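ABC-type amino acid transport system, periplasmic component (Caldanaerobacter subterraneus subsp. tengcongensis MB4, PDB 4YMX) binds arginine and serves as the substrate-binding protein of an amino acid ABC transporter. Local coordinates at residues 61-66 / 255-260; 85-90 / 172-177; 118-123 / 222-227; 129-134 / 205-210. One frame throughout, in Å; residues are numbered along the deposited sequence.

Overall arrangement
This is a two-lobed periplasmic binding protein of the family 3 type, with arginine bound in the pocket between the lobes. Contacts 1 and 3 belong to the lobe that holds both chain ends, and contact 4 to the other; contact 2 spans the cleft and brings Phe-88 to the ligand. Contacts 1 and 3 touch directly, Phe-65 CE2 lying 3.7 Å from Tyr-123 CD1, and contact 1 meets contact 2 where Ile-62 CD1 packs 4.0 Å from Asp-85 CB. Contacts 3 and 4 are farthest apart, about 30 Å between centres. The side chain of Ser-222 in contact 3 is about 5 Å from the arginine, that of Val-129 in contact 4 about 12 Å.

Contact 1 of 4, residues 61-66 / 255-260; sequences EIVGFD and DKWFKQ
The indole of Trp-257 is covered on one face by the backbone of Gly-64 and Phe-65, and on the opposite face by CD of Lys-256, its own neighbour in the chain. The contact joins the last helix of the solute-binding fold, 249-258, to the turn between strand 59-63 and helix 65-77. Gly-64 is the N-cap residue of that second helix, and its CA makes a CH-pi contact, 3.6 Å from the centroid of the six-membered ring and 16° off the ring normal. The backbone conformation of Gly-64 would drive a CB into the preceding carbonyl O, so this turn requires glycine. Beyond it, Phe-65 CA lies 3.5 Å from Trp-257 CD1, while Val-63 CG2 meets CH2 of the indole obliquely. At the pyrrole side, NE1 of Trp-257 is hydrogen-bonded to Asp-68, one turn into helix 65-77; the same carboxylate takes a salt bridge from Lys-256.

Phe-65 and Phe-258 form a T-shaped pair with centroids 4.8 Å apart and planes at 77°. CG of Phe-65, anti to its backbone N (chi1 -175°), lies 3.5 Å from Phe-258 CE2, and the edge of Phe-258 points at the face of Phe-65. Tyr-124 adds an edge-to-face contact with Phe-65 and stacks on Phe-258. In the T-shaped pair, Phe-258 CE2 stands 3.4 Å above the centre of the Phe-65 ring.

Contact 2 of 4, residues 85-90 / 172-177; sequences DMDFKG and LNRVSD. With ARG (arginine), chain C.
Bends at chi2 (-79°) and chi3 (-84°) place CD and NE of Arg-174, and the guanidinium beyond them grips Asp-85 end-on with NH1 and NH2, while Lys-89 runs extended beyond CG toward Asn-173. NH1 of Arg-174 gives Asp-85 OD2 a bond of 2.9 Å, and NH2 reaches OD1 of the same carboxylate at 3.1 Å. Both oxygens are met on their syn sides, though the two planes are 39° apart. His-53 and the backbone N of Ala-45 also bond to this carboxylate, which should favour its charged form.

Farther along the loop, the carboxylate of Asp-87 stacks on the amide of Asn-173, and water 1 links Asp-87 OD1 to Asn-173 ND2. The amide oxygen, OD1, receives NZ of Lys-89 at 2.8 Å, and water 2 joins Lys-89 N to Asn-173 O. Between Asp-87 and Lys-89, Phe-88 turns its ring into the arginine pocket: CD of the ligand lies over one face, and Phe-88 CD1 is 3.4 Å from NE of the bound arginine. The contact thus bridges the two lobes beside the bound substrate, joining the loop between strand 80-85 and helix 91-96 to the turn that leads from strand 168-172 into helix 175-183.

Contact 3 of 4, residues 118-123 / 222-227; sequences DFSDLY and SAVAVA
Ser-120 OG makes two bonds: it accepts the backbone N-H of Val-224 across the strands at 2.8 Å and donates to the carbonyl O of Asp-121, the next residue in its own strand. The hydroxyl reaches both because it lies between the backbone N and the carbonyl carbon (chi1 74°). It stands in for a main-chain acceptor in an antiparallel pairing, that of strands 117-124 and 222-227 in the mixed sheet of the lobe holding both chain ends. On one side of Ser-120, Asp-118 and Val-226 form a hydrogen-bonded pair with Val-226 N to Asp-118 O at 2.8 Å, and Phe-119 and Ala-225 a non-hydrogen-bonded pair. On the other, Tyr-123 N picks up Ser-222 O at 2.9 Å.

The ring of Phe-119 meets the small side chains of its partner strand obliquely, CE1 being 3.6 Å from Ala-225 CB. Val-224, Val-226 and Ser-120 instead pack against helix 231-247. The OD2 oxygen of Asp-118 is bonded to the backbone N of Gly-229. Tyr-123 carries Ser-222 O over one ring face, offset toward the rim, while its hydroxyl meets water 3, which donates to Ala-223 O at 2.7 Å.

Contact 4 of 4, residues 129-134 / 205-210; sequences VVVVKN and KDMKIL
The extended side chain of Lys-208 crosses Val-132 and Asn-134 obliquely. Its CG, between the backbone N and the carbonyl carbon (chi1 65°), lies 3.8 Å from Val-132 CG2, and the chain beyond brings CE to 3.7 Å from that methyl. NZ makes a weak bond of 3.4 Å to Asn-134 O, reinforced by water 4, which donates to that oxygen and accepts from the amine. Asn-134 reaches the other segment with three atoms: N bonds to Asp-206 O, ND2 bonds weakly to Lys-205 O, and OD1 lies 3.4 Å from Lys-208 CB.

Leu-210 shares a sheet face with Val-132 and Lys-208; its CD1 meets Val-132 CG2 at 3.8 Å, the side chains crossing at about a right angle. Ile-209 and Val-131 are on the other face; CG2 of Ile-209, anti to its backbone N, packs 3.6 Å from Val-129 CG2, and Val-131 CG1 touches Met-207 CB.

The backbones form an antiparallel ladder, with Leu-210 N to Val-130 O at 2.7 Å. Strand 207-210 is outermost in the mixed sheet of its lobe, and strand 128-133 lies between it and strand 189-193. Helices 194-201 and 175-183 cover the face bearing Val-131: Ile-209 packs on the first, Met-207 on the second.

Contact 1 of 4, residues 61-66 / 255-260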
loop_
_atom_site.group_PDB
_atom_site.type_symbol
_atom_site.label_atom_id
_atom_site.label_comp_id
_atom_site.label_asym_id
_atom_site.label_seq_id
_atom_site.Cartn_x
_atom_site.Cartn_y
_atom_site.Cartn_z
ATOM N N GLU A 61 -14.941 8.311 -6.203
ATOM C CA GLU A 61 -13.639 8.865 -6.529
ATOM C C GLU A 61 -12.550 8.051 -5.857
ATOM O O GLU A 61 -12.663 7.705 -4.684
ATOM C CB GLU A 61 -13.530 10.310 -6.043
ATOM C CG GLU A 61 -14.593 11.256 -6.572
ATOM C CD GLU A 61 -14.474 12.644 -5.972
ATOM O OE1 GLU A 61 -14.490 12.760 -4.726
ATOM O OE2 GLU A 61 -14.352 13.619 -6.746
ATOM N N ILE A 62 -11.496 7.746 -6.601
ATOM C CA ILE A 62 -10.319 7.130 -6.012
ATOM C C ILE A 62 -9.461 8.281 -5.506
ATOM O O ILE A 62 -9.022 9.140 -6.288
ATOM C CB ILE A 62 -9.557 6.281 -7.029
ATOM C CG1 ILE A 62 -10.427 5.109 -7.486
ATOM C CG2 ILE A 62 -8.266 5.758 -6.429
ATOM C CD1 ILE A 62 -9.856 4.347 -8.674
ATOM N N VAL A 63 -9.266 8.312 -4.186
ATOM C CA VAL A 63 -8.584 9.416 -3.522
ATOM C C VAL A 63 -7.521 8.900 -2.563
ATOM O O VAL A 63 -7.467 7.706 -2.260
ATOM C CB VAL A 63 -9.570 10.306 -2.729
ATOM C CG1 VAL A 63 -10.630 10.901 -3.650
ATOM C CG2 VAL A 63 -10.227 9.508 -1.618
ATOM N N GLY A 64 -6.682 9.805 -2.072
ATOM C CA GLY A 64 -5.684 9.462 -1.076
ATOM C C GLY A 64 -4.364 10.157 -1.320
ATOM O O GLY A 64 -4.195 10.880 -2.303
ATOM N N PHE A 65 -3.421 9.917 -0.420
ATOM C CA PHE A 65 -2.085 10.497 -0.505
ATOM C C PHE A 65 -1.419 10.172 -1.841
ATOM O O PHE A 65 -0.846 11.047 -2.494
ATOM C CB PHE A 65 -1.263 9.954 0.668
ATOM C CG PHE A 65 0.113 10.530 0.801
ATOM C CD1 PHE A 65 0.309 11.896 0.978
ATOM C CD2 PHE A 65 1.211 9.689 0.847
ATOM C CE1 PHE A 65 1.587 12.410 1.136
ATOM C CE2 PHE A 65 2.493 10.199 1.010
ATOM C CZ PHE A 65 2.679 11.561 1.157
ATOM N N ASP A 66 -1.509 8.915 -2.260
ATOM C CA ASP A 66 -0.899 8.516 -3.525
ATOM C C ASP A 66 -1.561 9.183 -4.714
ATOM O O ASP A 66 -0.900 9.457 -5.724
ATOM C CB ASP A 66 -0.938 7.000 -3.718
ATOM C CG ASP A 66 0.092 6.266 -2.871
ATOM O OD1 ASP A 66 0.965 6.908 -2.264
ATOM O OD2 ASP A 66 0.050 5.021 -2.855
ATOM N N ASP A 255 -0.194 16.208 6.389
ATOM C CA ASP A 255 -1.135 16.641 7.422
ATOM C C ASP A 255 -2.552 16.182 7.120
ATOM O O ASP A 255 -3.263 15.689 7.991
ATOM C CB ASP A 255 -1.121 18.160 7.548
ATOM C CG ASP A 255 -0.080 18.645 8.515
ATOM O OD1 ASP A 255 0.549 17.796 9.178
ATOM O OD2 ASP A 255 0.100 19.877 8.617
ATOM N N LYS A 256 -2.940 16.344 5.864
ATOM C CA LYS A 256 -4.281 16.044 5.390
ATOM C C LYS A 256 -4.626 14.557 5.512
ATOM O O LYS A 256 -5.746 14.203 5.894
ATOM C CB LYS A 256 -4.391 16.514 3.933
ATOM C CG LYS A 256 -5.626 16.103 3.152
ATOM C CD LYS A 256 -5.396 16.396 1.662
ATOM C CE LYS A 256 -6.606 16.073 0.804
ATOM N NZ LYS A 256 -6.271 16.247 -0.638
ATOM N N TRP A 257 -3.661 13.685 5.226
ATOM C CA TRP A 257 -3.932 12.251 5.177
ATOM C C TRP A 257 -3.487 11.469 6.408
ATOM O O TRP A 257 -4.087 10.444 6.730
ATOM C CB TRP A 257 -3.306 11.628 3.923
ATOM C CG TRP A 257 -3.922 12.135 2.662
ATOM C CD1 TRP A 257 -3.334 12.944 1.732
ATOM C CD2 TRP A 257 -5.257 11.897 2.194
ATOM N NE1 TRP A 257 -4.212 13.216 0.720
ATOM C CE2 TRP A 257 -5.406 12.584 0.976
ATOM C CE3 TRP A 257 -6.351 11.169 2.692
ATOM C CZ2 TRP A 257 -6.593 12.574 0.244
ATOM C CZ3 TRP A 257 -7.522 11.144 1.959
ATOM C CH2 TRP A 257 -7.638 11.841 0.752
ATOM N N PHE A 258 -2.435 11.928 7.078
ATOM C CA PHE A 258 -1.823 11.131 8.145
ATOM C C PHE A 258 -1.879 11.745 9.535
ATOM O O PHE A 258 -1.501 11.090 10.510
ATOM C CB PHE A 258 -0.364 10.827 7.814
ATOM C CG PHE A 258 -0.178 10.081 6.526
ATOM C CD1 PHE A 258 -0.532 8.749 6.425
ATOM C CD2 PHE A 258 0.370 10.710 5.421
ATOM C CE1 PHE A 258 -0.353 8.052 5.237
ATOM C CE2 PHE A 258 0.545 10.024 4.230
ATOM C CZ PHE A 258 0.176 8.692 4.134
ATOM N N LYS A 259 -2.320 12.994 9.647
ATOM C CA LYS A 259 -2.270 13.663 10.942
ATOM C C LYS A 259 -3.657 13.951 11.500
ATOM O O LYS A 259 -3.834 14.870 12.306
ATOM C CB LYS A 259 -1.456 14.952 10.853
ATOM C CG LYS A 259 0.003 14.731 10.470
ATOM C CD LYS A 259 0.737 13.941 11.540
ATOM C CE LYS A 259 2.206 13.775 11.197
ATOM N NZ LYS A 259 2.782 15.073 10.748
ATOM N N GLN A 260 -4.628 13.147 11.086
ATOM C CA GLN A 260 -5.998 13.280 11.569
ATOM C C GLN A 260 -6.288 12.302 12.701
ATOM O O GLN A 260 -5.548 11.347 12.916
ATOM C CB GLN A 260 -6.984 13.068 10.423
ATOM C CG GLN A 260 -6.781 14.035 9.271
ATOM C CD GLN A 260 -6.825 15.482 9.723
ATOM O OE1 GLN A 260 -7.780 15.905 10.374
ATOM N NE2 GLN A 260 -5.788 16.247 9.385
#

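Contact 2 of 4, residues 85-90 / 172-177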
loop_
_atom_site.group_PDB
_atom_site.type_symbol
_atom_site.label_atom_id
_atom_site.label_comp_id
_atom_site.label_asym_id
_atom_site.label_seq_id
_atom_site.Cartn_x
_atom_site.Cartn_y
_atom_site.Cartn_z
ATOM N N ASP A 85 -7.840 0.838 -11.359
ATOM C CA ASP A 85 -7.861 0.093 -10.101
ATOM C C ASP A 85 -7.812 -1.403 -10.405
ATOM O O ASP A 85 -8.587 -1.916 -11.228
ATOM C CB ASP A 85 -9.117 0.459 -9.312
ATOM C CG ASP A 85 -9.124 -0.097 -7.905
ATOM O OD1 ASP A 85 -10.196 -0.036 -7.270
ATOM O OD2 ASP A 85 -8.085 -0.589 -7.424
ATOM N N MET A 86 -6.854 -2.092 -9.795
ATOM C CA MET A 86 -6.689 -3.523 -9.994
ATOM C C MET A 86 -6.107 -4.165 -8.736
ATOM O O MET A 86 -5.596 -3.468 -7.848
ATOM C CB MET A 86 -5.774 -3.792 -11.194
ATOM C CG MET A 86 -4.330 -3.364 -10.966
ATOM S SD MET A 86 -3.316 -3.496 -12.449
ATOM C CE MET A 86 -3.929 -2.106 -13.378
ATOM N N ASP A 87 -6.180 -5.490 -8.670
ATOM C CA ASP A 87 -5.553 -6.232 -7.583
ATOM C C ASP A 87 -4.077 -5.870 -7.491
ATOM O O ASP A 87 -3.411 -5.741 -8.516
ATOM C CB ASP A 87 -5.692 -7.739 -7.808
ATOM C CG ASP A 87 -7.132 -8.218 -7.752
ATOM O OD1 ASP A 87 -7.980 -7.566 -7.110
ATOM O OD2 ASP A 87 -7.409 -9.278 -8.348
ATOM N N PHE A 88 -3.580 -5.668 -6.274
ATOM C CA PHE A 88 -2.184 -5.256 -6.091
ATOM C C PHE A 88 -1.201 -6.157 -6.842
ATOM O O PHE A 88 -0.248 -5.679 -7.476
ATOM C CB PHE A 88 -1.819 -5.209 -4.607
ATOM C CG PHE A 88 -0.399 -4.767 -4.349
ATOM C CD1 PHE A 88 -0.079 -3.418 -4.241
ATOM C CD2 PHE A 88 0.623 -5.701 -4.228
ATOM C CE1 PHE A 88 1.237 -3.012 -4.013
ATOM C CE2 PHE A 88 1.926 -5.305 -3.996
ATOM C CZ PHE A 88 2.233 -3.954 -3.873
ATOM N N LYS A 89 -1.449 -7.464 -6.797
ATOM C CA LYS A 89 -0.579 -8.440 -7.448
ATOM C C LYS A 89 -0.426 -8.239 -8.966
ATOM O O LYS A 89 0.558 -8.701 -9.553
ATOM C CB LYS A 89 -1.088 -9.861 -7.171
ATOM C CG LYS A 89 -2.404 -10.172 -7.861
ATOM C CD LYS A 89 -2.945 -11.530 -7.444
ATOM C CE LYS A 89 -4.137 -11.901 -8.308
ATOM N NZ LYS A 89 -4.716 -13.222 -7.902
ATOM N N GLY A 90 -1.384 -7.555 -9.590
ATOM C CA GLY A 90 -1.324 -7.310 -11.018
ATOM C C GLY A 90 -0.594 -6.037 -11.400
ATOM O O GLY A 90 -0.396 -5.776 -12.585
ATOM N N LEU A 172 -5.158 -13.190 -0.026
ATOM C CA LEU A 172 -6.260 -12.413 -0.594
ATOM C C LEU A 172 -5.783 -11.436 -1.667
ATOM O O LEU A 172 -4.688 -10.873 -1.576
ATOM C CB LEU A 172 -6.962 -11.615 0.518
ATOM C CG LEU A 172 -7.892 -12.351 1.494
ATOM C CD1 LEU A 172 -8.992 -13.105 0.748
ATOM C CD2 LEU A 172 -7.127 -13.282 2.437
ATOM N N ASN A 173 -6.626 -11.207 -2.668
ATOM C CA ASN A 173 -6.350 -10.171 -3.656
ATOM C C ASN A 173 -6.373 -8.770 -3.064
ATOM O O ASN A 173 -5.517 -7.951 -3.380
ATOM C CB ASN A 173 -7.363 -10.240 -4.798
ATOM C CG ASN A 173 -7.184 -11.467 -5.657
ATOM O OD1 ASN A 173 -6.086 -12.016 -5.749
ATOM N ND2 ASN A 173 -8.265 -11.905 -6.288
ATOM N N ARG A 174 -7.365 -8.508 -2.215
ATOM C CA ARG A 174 -7.631 -7.165 -1.700
ATOM C C ARG A 174 -7.653 -7.135 -0.180
ATOM O O ARG A 174 -8.167 -8.046 0.481
ATOM C CB ARG A 174 -8.971 -6.646 -2.239
ATOM C CG ARG A 174 -9.038 -6.592 -3.759
ATOM C CD ARG A 174 -8.310 -5.372 -4.286
ATOM N NE ARG A 174 -9.169 -4.187 -4.271
ATOM C CZ ARG A 174 -8.996 -3.117 -5.045
ATOM N NH1 ARG A 174 -7.986 -3.061 -5.896
ATOM N NH2 ARG A 174 -9.842 -2.102 -4.966
ATOM N N VAL A 175 -7.102 -6.059 0.365
ATOM C CA VAL A 175 -6.992 -5.890 1.808
ATOM C C VAL A 175 -8.355 -5.895 2.489
ATOM O O VAL A 175 -8.492 -6.384 3.616
ATOM C CB VAL A 175 -6.225 -4.590 2.137
ATOM C CG1 VAL A 175 -6.210 -4.327 3.638
ATOM C CG2 VAL A 175 -4.802 -4.684 1.603
ATOM N N SER A 176 -9.370 -5.358 1.816
ATOM C CA SER A 176 -10.701 -5.299 2.403
ATOM C C SER A 176 -11.216 -6.692 2.788
ATOM O O SER A 176 -11.893 -6.848 3.799
ATOM C CB SER A 176 -11.671 -4.604 1.451
ATOM O OG SER A 176 -11.625 -5.218 0.173
ATOM N N ASP A 177 -10.857 -7.708 2.014
ATOM C CA ASP A 177 -11.275 -9.071 2.329
ATOM C C ASP A 177 -10.529 -9.669 3.510
ATOM O O ASP A 177 -11.065 -10.518 4.222
ATOM C CB ASP A 177 -11.176 -9.957 1.089
ATOM C CG ASP A 177 -12.195 -9.578 0.053
ATOM O OD1 ASP A 177 -13.400 -9.592 0.382
ATOM O OD2 ASP A 177 -11.798 -9.217 -1.072
HETATM N N ARG C . 3.900 -1.941 1.016
HETATM C CA ARG C . 3.481 -3.334 0.708
HETATM C C ARG C . 4.143 -3.825 -0.566
HETATM O O ARG C . 4.794 -3.057 -1.272
HETATM C CB ARG C . 1.960 -3.412 0.569
HETATM C CG ARG C . 1.382 -2.442 -0.443
HETATM C CD ARG C . -0.077 -2.747 -0.742
HETATM N NE ARG C . -0.710 -1.640 -1.444
HETATM C CZ ARG C . -1.980 -1.623 -1.830
HETATM N NH1 ARG C . -2.774 -2.654 -1.596
HETATM N NH2 ARG C . -2.452 -0.564 -2.462
HETATM O OXT ARG C . 4.039 -5.002 -0.910
HETATM O O HOH W 1 -10.296 -9.672 -6.380
HETATM O O HOH W 2 -3.000 -8.707 -4.634
#

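Contact 3 of 4, residues 118-123 / 222-227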
loop_
_atom_site.group_PDB
_atom_site.type_symbol
_atom_site.label_atom_id
_atom_site.label_comp_id
_atom_site.label_asym_id
_atom_site.label_seq_id
_atom_site.Cartn_x
_atom_site.Cartn_y
_atom_site.Cartn_z
ATOM N N ASP A 118 11.562 0.021 -12.318
ATOM C CA ASP A 118 12.391 1.044 -11.688
ATOM C C ASP A 118 11.576 1.834 -10.666
ATOM O O ASP A 118 10.395 2.107 -10.877
ATOM C CB ASP A 118 12.959 2.005 -12.737
ATOM C CG ASP A 118 14.022 1.369 -13.605
ATOM O OD1 ASP A 118 14.653 0.389 -13.164
ATOM O OD2 ASP A 118 14.236 1.864 -14.727
ATOM N N PHE A 119 12.222 2.220 -9.573
ATOM C CA PHE A 119 11.543 2.952 -8.506
ATOM C C PHE A 119 12.089 4.351 -8.298
ATOM O O PHE A 119 13.295 4.606 -8.419
ATOM C CB PHE A 119 11.620 2.193 -7.180
ATOM C CG PHE A 119 10.740 0.987 -7.125
ATOM C CD1 PHE A 119 9.412 1.096 -6.731
ATOM C CD2 PHE A 119 11.238 -0.260 -7.468
ATOM C CE1 PHE A 119 8.592 -0.032 -6.679
ATOM C CE2 PHE A 119 10.429 -1.385 -7.418
ATOM C CZ PHE A 119 9.100 -1.269 -7.024
ATOM N N SER A 120 11.179 5.256 -7.963
ATOM C CA SER A 120 11.542 6.597 -7.538
ATOM C C SER A 120 12.194 6.575 -6.168
ATOM O O SER A 120 12.269 5.540 -5.498
ATOM C CB SER A 120 10.285 7.460 -7.472
ATOM O OG SER A 120 9.509 7.099 -6.329
ATOM N N ASP A 121 12.649 7.747 -5.749
ATOM C CA ASP A 121 13.025 7.956 -4.363
ATOM C C ASP A 121 11.827 7.638 -3.475
ATOM O O ASP A 121 10.670 7.744 -3.909
ATOM C CB ASP A 121 13.448 9.411 -4.153
ATOM C CG ASP A 121 14.708 9.772 -4.917
ATOM O OD1 ASP A 121 15.650 8.954 -4.932
ATOM O OD2 ASP A 121 14.761 10.885 -5.480
ATOM N N LEU A 122 12.094 7.245 -2.234
ATOM C CA LEU A 122 11.012 7.016 -1.276
ATOM C C LEU A 122 10.235 8.308 -1.028
ATOM O O LEU A 122 10.822 9.399 -0.969
ATOM C CB LEU A 122 11.558 6.496 0.054
ATOM C CG LEU A 122 12.180 5.105 0.073
ATOM C CD1 LEU A 122 12.875 4.883 1.394
ATOM C CD2 LEU A 122 11.114 4.050 -0.135
ATOM N N TYR A 123 8.916 8.193 -0.881
ATOM C CA TYR A 123 8.098 9.362 -0.560
ATOM C C TYR A 123 7.343 9.215 0.771
ATOM O O TYR A 123 6.682 10.158 1.217
ATOM C CB TYR A 123 7.126 9.706 -1.701
ATOM C CG TYR A 123 6.092 8.640 -1.963
ATOM C CD1 TYR A 123 4.961 8.527 -1.158
ATOM C CD2 TYR A 123 6.240 7.741 -3.014
ATOM C CE1 TYR A 123 4.020 7.544 -1.386
ATOM C CE2 TYR A 123 5.285 6.758 -3.251
ATOM C CZ TYR A 123 4.185 6.668 -2.431
ATOM O OH TYR A 123 3.244 5.690 -2.648
ATOM N N SER A 222 7.581 3.481 0.798
ATOM C CA SER A 222 6.828 3.484 -0.453
ATOM C C SER A 222 7.488 4.373 -1.506
ATOM O O SER A 222 8.052 5.421 -1.187
ATOM C CB SER A 222 5.400 3.950 -0.208
ATOM O OG SER A 222 4.772 3.086 0.721
ATOM N N ALA A 223 7.434 3.928 -2.757
ATOM C CA ALA A 223 8.019 4.657 -3.880
ATOM C C ALA A 223 7.153 4.464 -5.112
ATOM O O ALA A 223 6.336 3.547 -5.156
ATOM C CB ALA A 223 9.443 4.182 -4.146
ATOM N N VAL A 224 7.334 5.326 -6.109
ATOM C CA VAL A 224 6.613 5.208 -7.373
ATOM C C VAL A 224 7.365 4.244 -8.280
ATOM O O VAL A 224 8.592 4.299 -8.369
ATOM C CB VAL A 224 6.481 6.574 -8.076
ATOM C CG1 VAL A 224 5.828 6.420 -9.439
ATOM C CG2 VAL A 224 5.682 7.535 -7.213
ATOM N N ALA A 225 6.633 3.346 -8.933
ATOM C CA ALA A 225 7.242 2.441 -9.908
ATOM C C ALA A 225 6.932 2.845 -11.339
ATOM O O ALA A 225 5.816 3.284 -11.667
ATOM C CB ALA A 225 6.804 1.001 -9.676
ATOM N N VAL A 226 7.956 2.766 -12.189
ATOM C CA VAL A 226 7.788 2.932 -13.631
ATOM C C VAL A 226 8.423 1.747 -14.337
ATOM O O VAL A 226 9.186 0.986 -13.735
ATOM C CB VAL A 226 8.395 4.260 -14.183
ATOM C CG1 VAL A 226 7.754 5.473 -13.511
ATOM C CG2 VAL A 226 9.919 4.279 -14.025
ATOM N N ALA A 227 8.119 1.590 -15.620
ATOM C CA ALA A 227 8.685 0.488 -16.385
ATOM C C ALA A 227 10.206 0.583 -16.436
ATOM O O ALA A 227 10.780 1.680 -16.428
ATOM C CB ALA A 227 8.119 0.464 -17.782
HETATM O O HOH W 3 3.771 3.477 -4.367
#

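Contact 4 of 4, residues 129-134 / 205-210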
loop_
_atom_site.group_PDB
_atom_site.type_symbol
_atom_site.label_atom_id
_atom_site.label_comp_id
_atom_site.label_asym_id
_atom_site.label_seq_id
_atom_site.Cartn_x
_atom_site.Cartn_y
_atom_site.Cartn_z
ATOM N N VAL A 129 2.564 -4.296 10.773
ATOM C CA VAL A 129 2.005 -4.625 12.070
ATOM C C VAL A 129 1.084 -5.833 11.946
ATOM O O VAL A 129 0.805 -6.317 10.853
ATOM C CB VAL A 129 1.212 -3.456 12.689
ATOM C CG1 VAL A 129 2.068 -2.190 12.769
ATOM C CG2 VAL A 129 -0.087 -3.203 11.929
ATOM N N VAL A 130 0.617 -6.315 13.086
ATOM C CA VAL A 130 -0.342 -7.403 13.131
ATOM C C VAL A 130 -1.673 -6.861 13.658
ATOM O O VAL A 130 -1.702 -6.065 14.599
ATOM C CB VAL A 130 0.179 -8.539 14.023
ATOM C CG1 VAL A 130 -0.897 -9.603 14.222
ATOM C CG2 VAL A 130 1.441 -9.155 13.410
ATOM N N VAL A 131 -2.772 -7.249 13.021
ATOM C CA VAL A 131 -4.102 -6.897 13.498
ATOM C C VAL A 131 -4.805 -8.157 14.002
ATOM O O VAL A 131 -4.773 -9.199 13.341
ATOM C CB VAL A 131 -4.967 -6.255 12.382
ATOM C CG1 VAL A 131 -6.337 -5.858 12.932
ATOM C CG2 VAL A 131 -4.268 -5.040 11.783
ATOM N N VAL A 132 -5.420 -8.065 15.178
ATOM C CA VAL A 132 -6.179 -9.171 15.769
ATOM C C VAL A 132 -7.466 -8.614 16.363
ATOM O O VAL A 132 -7.614 -7.399 16.491
ATOM C CB VAL A 132 -5.371 -9.900 16.881
ATOM C CG1 VAL A 132 -4.106 -10.526 16.308
ATOM C CG2 VAL A 132 -5.045 -8.948 18.030
ATOM N N LYS A 133 -8.395 -9.492 16.739
ATOM C CA LYS A 133 -9.573 -9.051 17.478
ATOM C C LYS A 133 -9.181 -8.658 18.899
ATOM O O LYS A 133 -8.156 -9.124 19.419
ATOM C CB LYS A 133 -10.626 -10.153 17.543
ATOM C CG LYS A 133 -11.254 -10.522 16.214
ATOM C CD LYS A 133 -12.194 -9.427 15.746
ATOM C CE LYS A 133 -13.356 -9.983 14.944
ATOM N NZ LYS A 133 -14.352 -10.718 15.765
ATOM N N ASN A 134 -9.998 -7.818 19.527
ATOM C CA ASN A 134 -9.703 -7.351 20.877
ATOM C C ASN A 134 -9.535 -8.475 21.897
ATOM O O ASN A 134 -8.724 -8.364 22.822
ATOM C CB ASN A 134 -10.765 -6.356 21.354
ATOM C CG ASN A 134 -10.604 -4.990 20.715
ATOM O OD1 ASN A 134 -9.524 -4.646 20.228
ATOM N ND2 ASN A 134 -11.676 -4.205 20.709
ATOM N N LYS A 205 -14.167 -1.530 15.014
ATOM C CA LYS A 205 -13.934 -1.128 16.393
ATOM C C LYS A 205 -13.567 -2.272 17.335
ATOM O O LYS A 205 -13.090 -2.027 18.445
ATOM C CB LYS A 205 -15.151 -0.352 16.910
ATOM C CG LYS A 205 -15.349 0.974 16.187
ATOM C CD LYS A 205 -16.701 1.604 16.491
ATOM C CE LYS A 205 -16.781 3.015 15.930
ATOM N NZ LYS A 205 -16.376 3.072 14.496
ATOM N N ASP A 206 -13.769 -3.509 16.902
ATOM C CA ASP A 206 -13.435 -4.655 17.739
ATOM C C ASP A 206 -12.076 -5.263 17.382
ATOM O O ASP A 206 -11.771 -6.398 17.758
ATOM C CB ASP A 206 -14.554 -5.693 17.687
ATOM C CG ASP A 206 -15.791 -5.229 18.419
ATOM O OD1 ASP A 206 -15.644 -4.702 19.545
ATOM O OD2 ASP A 206 -16.900 -5.360 17.861
ATOM N N MET A 207 -11.256 -4.499 16.662
ATOM C CA MET A 207 -9.901 -4.933 16.345
ATOM C C MET A 207 -8.849 -4.023 16.982
ATOM O O MET A 207 -9.114 -2.860 17.306
ATOM C CB MET A 207 -9.703 -4.970 14.825
ATOM C CG MET A 207 -10.557 -6.017 14.127
ATOM S SD MET A 207 -10.356 -5.896 12.348
ATOM C CE MET A 207 -11.569 -7.084 11.775
ATOM N N LYS A 208 -7.644 -4.564 17.136
ATOM C CA LYS A 208 -6.515 -3.817 17.675
ATOM C C LYS A 208 -5.240 -4.141 16.912
ATOM O O LYS A 208 -5.124 -5.198 16.283
ATOM C CB LYS A 208 -6.325 -4.096 19.173
ATOM C CG LYS A 208 -5.950 -5.524 19.485
ATOM C CD LYS A 208 -5.858 -5.759 20.981
ATOM C CE LYS A 208 -5.582 -7.227 21.241
ATOM N NZ LYS A 208 -5.485 -7.482 22.707
ATOM N N ILE A 209 -4.287 -3.221 16.972
ATOM C CA ILE A 209 -2.995 -3.394 16.337
ATOM C C ILE A 209 -1.998 -3.887 17.379
ATOM O O ILE A 209 -1.928 -3.343 18.485
ATOM C CB ILE A 209 -2.513 -2.062 15.763
ATOM C CG1 ILE A 209 -3.477 -1.601 14.672
ATOM C CG2 ILE A 209 -1.094 -2.181 15.222
ATOM C CD1 ILE A 209 -3.223 -0.183 14.161
ATOM N N LEU A 210 -1.247 -4.924 17.025
ATOM C CA LEU A 210 -0.104 -5.357 17.815
ATOM C C LEU A 210 1.177 -4.952 17.094
ATOM O O LEU A 210 1.426 -5.354 15.944
ATOM C CB LEU A 210 -0.134 -6.866 18.060
ATOM C CG LEU A 210 -1.387 -7.351 18.786
ATOM C CD1 LEU A 210 -1.376 -8.862 18.962
ATOM C CD2 LEU A 210 -1.540 -6.649 20.129
HETATM O O HOH W 4 -7.778 -5.906 23.801
#